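Local coordinates for Swi5-dependent recombination DNA repair protein 1 (Schizosaccharomyces pombe, PDB 3VIQ) that works together with Swi5 as an activator of Rad51-mediated strand exchange in DNA recombination repair, and takes part in meiotic chromosome segregation, at residues G72-F77 with I88-T93; T96-L101 with F113-G118. All coordinates share one frame; numbering follows the deposited sequence. Where two conformers were deposited one is given.

Interaction 1: residues G72-F77 with I88-T93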
# COMPACT_ATOMS: atom_id res chain seq x y z
N GLY A 72 -20.66 23.96 12.94
CA GLY A 72 -19.58 23.00 13.12
C GLY A 72 -20.02 21.64 12.64
O GLY A 72 -20.90 21.54 11.75
N VAL A 73 -19.43 20.61 13.25
CA VAL A 73 -19.66 19.22 12.93
C VAL A 73 -20.74 18.58 13.82
O VAL A 73 -20.60 18.61 15.03
CB VAL A 73 -18.35 18.37 13.15
CG1 VAL A 73 -18.63 16.88 12.98
CG2 VAL A 73 -17.18 18.84 12.24
N THR A 74 -21.76 17.97 13.23
CA THR A 74 -22.73 17.15 13.97
C THR A 74 -22.39 15.64 14.02
O THR A 74 -22.29 14.99 12.97
CB THR A 74 -24.16 17.31 13.36
OG1 THR A 74 -24.66 18.63 13.64
CG2 THR A 74 -25.13 16.28 13.95
N GLN A 75 -22.25 15.10 15.22
CA GLN A 75 -22.10 13.65 15.42
C GLN A 75 -23.44 13.09 15.83
O GLN A 75 -24.09 13.63 16.74
CB GLN A 75 -21.08 13.36 16.52
CG GLN A 75 -19.67 13.66 16.13
CD GLN A 75 -18.67 13.61 17.28
OE1 GLN A 75 -19.04 13.76 18.45
NE2 GLN A 75 -17.39 13.46 16.95
N SER A 76 -23.86 12.01 15.18
CA SER A 76 -25.20 11.46 15.37
C SER A 76 -25.21 9.94 15.62
O SER A 76 -24.44 9.21 15.01
CB SER A 76 -26.06 11.78 14.15
OG SER A 76 -26.54 13.12 14.16
N PHE A 77 -26.09 9.48 16.51
CA PHE A 77 -26.39 8.05 16.65
C PHE A 77 -27.77 7.86 17.20
O PHE A 77 -28.34 8.76 17.79
CB PHE A 77 -25.37 7.31 17.53
CG PHE A 77 -25.18 7.92 18.89
CD1 PHE A 77 -25.93 7.50 19.98
CD2 PHE A 77 -24.26 8.92 19.09
CE1 PHE A 77 -25.75 8.06 21.22
CE2 PHE A 77 -24.09 9.49 20.34
CZ PHE A 77 -24.82 9.05 21.39
N ILE A 88 -32.63 9.97 17.66
CA ILE A 88 -31.23 10.08 17.25
C ILE A 88 -30.60 11.10 18.20
O ILE A 88 -31.21 12.13 18.50
CB ILE A 88 -31.11 10.55 15.79
CG1 ILE A 88 -31.84 9.57 14.85
CG2 ILE A 88 -29.66 10.68 15.35
CD1 ILE A 88 -33.36 9.77 14.79
N GLN A 89 -29.42 10.79 18.71
CA GLN A 89 -28.74 11.62 19.69
C GLN A 89 -27.72 12.40 18.91
O GLN A 89 -26.93 11.81 18.16
CB GLN A 89 -28.04 10.75 20.75
CG GLN A 89 -27.33 11.52 21.86
CD GLN A 89 -28.30 12.19 22.81
OE1 GLN A 89 -29.05 11.52 23.53
NE2 GLN A 89 -28.31 13.50 22.80
N GLU A 90 -27.74 13.72 19.08
CA GLU A 90 -26.86 14.61 18.33
C GLU A 90 -25.92 15.37 19.27
O GLU A 90 -26.05 15.33 20.50
CB GLU A 90 -27.68 15.56 17.44
CG GLU A 90 -27.98 15.00 16.05
CD GLU A 90 -29.15 15.67 15.29
OE1 GLU A 90 -29.50 16.82 15.64
OE2 GLU A 90 -29.72 15.04 14.35
N VAL A 91 -24.96 16.06 18.68
CA VAL A 91 -23.93 16.77 19.42
C VAL A 91 -23.29 17.68 18.40
O VAL A 91 -23.52 17.53 17.20
CB VAL A 91 -22.90 15.76 20.01
CG1 VAL A 91 -21.46 16.28 19.90
CG2 VAL A 91 -23.25 15.43 21.45
N ARG A 92 -22.54 18.67 18.86
CA ARG A 92 -21.73 19.44 17.94
C ARG A 92 -20.31 19.54 18.49
O ARG A 92 -20.09 19.47 19.70
CB ARG A 92 -22.40 20.77 17.62
CG ARG A 92 -23.73 20.49 16.91
CD ARG A 92 -24.39 21.67 16.25
NE ARG A 92 -25.15 21.17 15.12
CZ ARG A 92 -25.86 21.92 14.29
NH1 ARG A 92 -25.95 23.23 14.46
NH2 ARG A 92 -26.50 21.34 13.28
N THR A 93 -19.34 19.60 17.57
CA THR A 93 -17.89 19.59 17.89
C THR A 93 -17.13 20.21 16.73
O THR A 93 -17.66 20.35 15.62
CB THR A 93 -17.33 18.16 18.11
OG1 THR A 93 -18.02 17.55 19.20
CG2 THR A 93 -15.86 18.18 18.45

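Interaction 2: residues T96-L101 with F113-G118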
# COMPACT_ATOMS: atom_id res chain seq x y z
N THR A 96 -11.76 18.77 12.92
CA THR A 96 -10.35 18.50 13.20
C THR A 96 -9.59 18.15 11.89
O THR A 96 -10.21 17.88 10.85
CB THR A 96 -10.21 17.37 14.23
OG1 THR A 96 -10.76 16.17 13.69
CG2 THR A 96 -10.94 17.72 15.55
N MET A 97 -8.27 18.19 11.95
CA MET A 97 -7.43 17.82 10.81
C MET A 97 -7.73 16.38 10.41
O MET A 97 -7.69 16.05 9.24
CB MET A 97 -5.93 18.00 11.10
CG MET A 97 -4.98 17.60 9.93
SD MET A 97 -5.30 18.39 8.32
CE MET A 97 -4.41 19.93 8.52
N SER A 98 -8.06 15.55 11.39
CA SER A 98 -8.23 14.12 11.15
C SER A 98 -9.53 13.84 10.42
O SER A 98 -9.60 12.93 9.62
CB SER A 98 -8.17 13.37 12.49
OG SER A 98 -6.96 13.70 13.15
N MET A 99 -10.57 14.62 10.71
CA MET A 99 -11.81 14.55 9.94
C MET A 99 -11.53 15.02 8.51
O MET A 99 -12.04 14.44 7.54
CB MET A 99 -12.89 15.43 10.57
CG MET A 99 -13.43 14.91 11.90
SD MET A 99 -14.28 16.25 12.76
CE MET A 99 -14.61 15.52 14.38
N PHE A 100 -10.74 16.07 8.41
CA PHE A 100 -10.31 16.57 7.12
C PHE A 100 -9.61 15.49 6.36
O PHE A 100 -9.97 15.19 5.23
CB PHE A 100 -9.41 17.79 7.28
CG PHE A 100 -8.82 18.25 6.01
CD1 PHE A 100 -9.52 19.11 5.19
CD2 PHE A 100 -7.57 17.79 5.59
CE1 PHE A 100 -8.99 19.53 4.00
CE2 PHE A 100 -7.05 18.18 4.42
CZ PHE A 100 -7.75 19.06 3.61
N LEU A 101 -8.60 14.87 6.95
CA LEU A 101 -7.82 13.84 6.20
C LEU A 101 -8.71 12.64 5.81
O LEU A 101 -8.65 12.16 4.68
CB LEU A 101 -6.62 13.36 7.00
CG LEU A 101 -5.47 14.32 7.26
CD1 LEU A 101 -4.55 13.69 8.35
CD2 LEU A 101 -4.70 14.70 5.99
N PHE A 113 -1.99 13.38 11.59
CA PHE A 113 -1.75 14.52 12.45
C PHE A 113 -1.82 14.05 13.90
O PHE A 113 -2.71 13.29 14.28
CB PHE A 113 -2.79 15.62 12.21
CG PHE A 113 -2.39 16.99 12.73
CD1 PHE A 113 -1.33 17.69 12.16
CD2 PHE A 113 -3.08 17.59 13.80
CE1 PHE A 113 -0.97 18.95 12.63
CE2 PHE A 113 -2.71 18.85 14.28
CZ PHE A 113 -1.66 19.53 13.69
N ASP A 114 -0.85 14.47 14.69
CA ASP A 114 -0.87 14.27 16.13
C ASP A 114 -1.77 15.36 16.73
O ASP A 114 -1.34 16.47 17.02
CB ASP A 114 0.55 14.36 16.69
CG ASP A 114 0.61 14.10 18.17
OD1 ASP A 114 -0.44 14.17 18.86
OD2 ASP A 114 1.73 13.84 18.64
N GLU A 115 -3.03 15.00 16.90
CA GLU A 115 -4.05 15.97 17.30
C GLU A 115 -3.74 16.62 18.66
O GLU A 115 -4.13 17.76 18.89
CB GLU A 115 -5.43 15.30 17.28
CG GLU A 115 -6.56 16.24 16.94
CD GLU A 115 -6.59 16.66 15.48
OE1 GLU A 115 -6.90 15.81 14.62
OE2 GLU A 115 -6.33 17.86 15.21
N GLU A 116 -3.02 15.92 19.53
CA GLU A 116 -2.60 16.48 20.83
C GLU A 116 -1.44 17.47 20.69
O GLU A 116 -1.57 18.64 21.06
CB GLU A 116 -2.19 15.38 21.83
CG GLU A 116 -3.33 14.82 22.66
CD GLU A 116 -3.92 15.84 23.63
OE1 GLU A 116 -3.14 16.51 24.36
OE2 GLU A 116 -5.16 15.96 23.68
N ASN A 117 -0.32 16.99 20.16
CA ASN A 117 0.88 17.83 20.03
C ASN A 117 0.80 18.87 18.90
O ASN A 117 1.65 19.76 18.82
CB ASN A 117 2.13 16.96 19.85
CG ASN A 117 2.39 16.05 21.04
OD1 ASN A 117 3.35 16.25 21.78
ND2 ASN A 117 1.53 15.05 21.23
N GLY A 118 -0.21 18.75 18.04
CA GLY A 118 -0.53 19.77 17.05
C GLY A 118 0.46 19.88 15.92
O GLY A 118 0.78 20.98 15.47
O HOH W 1 -4.96 12.50 11.55

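Interaction 1: residues G72-F77 with I88-T93
Val-73 and Thr-93 form one end of an antiparallel ladder, and Phe-77 with Gln-89 forms the other; the two strand axes run 157° apart and come within 4.6 Å. At the first end the hydrogen-bonded pair is closed in both directions, Val-73 N giving to Thr-93 O and Thr-93 N to Val-73 O, each at 3.0 Å. At the far end Phe-77 N gives to Gln-89 O at 3.0 Å in the carbonyl plane. In the middle Gln-75 N reaches Val-91 O by a weak bond, and close CA-H...O contacts, such as that from Thr-74 CA to Val-91 O, run between the strands.

The side chains fall on two faces. On the face of Val-73, Gln-75, Phe-77, Gln-89, Val-91 and Thr-93, the side chain of Phe-77 lies alongside that of Gln-89, its end leaning toward the partner strand; CG stands between the backbone N and the carbonyl carbon (chi1 54°). Gln-89 CB lies over one face of this ring in a CH-pi contact, 3.8 Å from the centroid, and Gln-89 CG approaches the rim at CZ. Gln-75 and Val-91 run side by side, with Gln-75 OE1 coming 3.8 Å from Val-91 CG1.

On the other face, Thr-74 OG1 takes a bond of 3.0 Å from Arg-92 NE, tilted 18° from the guanidinium plane, and a weak one from Arg-92 NH2. Arg-92 takes up two conformers, so this grip is probably present only part of the time. Thr-74 CG2 rests against Glu-90 CG.

With none of the touching residues buried, this surface beta hairpin of the C-terminal domain of Sfr1 rests on backbone bonds at its two ends, joined by a CH-pi pair on one face and a polar pair on the other.

Interaction 2: residues T96-L101 with F113-G118
Ser-98 and Glu-115 meet through two torsions: Ser-98 OG stands anti to its carbonyl carbon (chi1 -55°), and Glu-115 bends at chi2 (72°), which carries CD back toward the first turn of helix 97-103. Met-97 CG, anti to the backbone N (chi1 179°), is sent out instead toward Phe-113.

The hydroxyl of Ser-98 donates a hydrogen bond to Glu-115 OE1 over 2.6 Å, met nearly in line with the C-O bond of the carboxylate. The same oxygen receives a weak bond from Ser-98 N, so one residue offers it both backbone and side-chain donors. Since these donors belong to the start of a helix, the positive end of the helix dipole probably favours the negative charge of the glutamate. Ser-98 OG also accepts a hydrogen bond from a water that in turn accepts from Phe-113 N at 3.1 Å. An alanine at Ser-98 would probably leave Glu-115 OE1 with just the weak backbone bond and its carboxylate freer to turn, and would take from the water its link to the helix.

Beside this polar bridge Met-97 crosses Phe-113 at about a right angle, with Met-97 CG 3.7 Å from Phe-113 CB and Met-97 CB near Phe-113 CD2. Met-97 also touches Phe-60 of helix 38-68 and Trp-120, whose ring meets that of Phe-113 edge-to-face.

In the turn that carries Glu-115, Asp-114 OD1 takes a bond of 3.1 Å from Asn-117 N, an Asx motif that orders the chain after the short strand 113-114. Across from it Thr-96 is the N-cap, its OG1 accepting weakly from Met-99 N in a capping box: an example of a helix N terminus capped from within and approached by a carboxylate from a turn distant in sequence.

In the fold
From the N terminus the chain runs through two long helices, 3-35 and 38-68, before either contact begins. Interaction 1 then closes a loop of ten residues, pairing strands 73-78 and 88-93 as a hairpin. A short connection leads into helix 97-103, where interaction 2 opens; it closes on the turn that joins strands 113-114 and 119-120. The two loops follow in series, neither enclosing nor crossing the other, their centres about 19 Å apart. The two meet where Val-73 CG2 packs 3.9 Å from Met-99 SD. Interaction 2 binds the C-terminal segment to helix 97-103, whose Phe-100 packs on helix 38-68 and on Met-60 of the Swi5 chain.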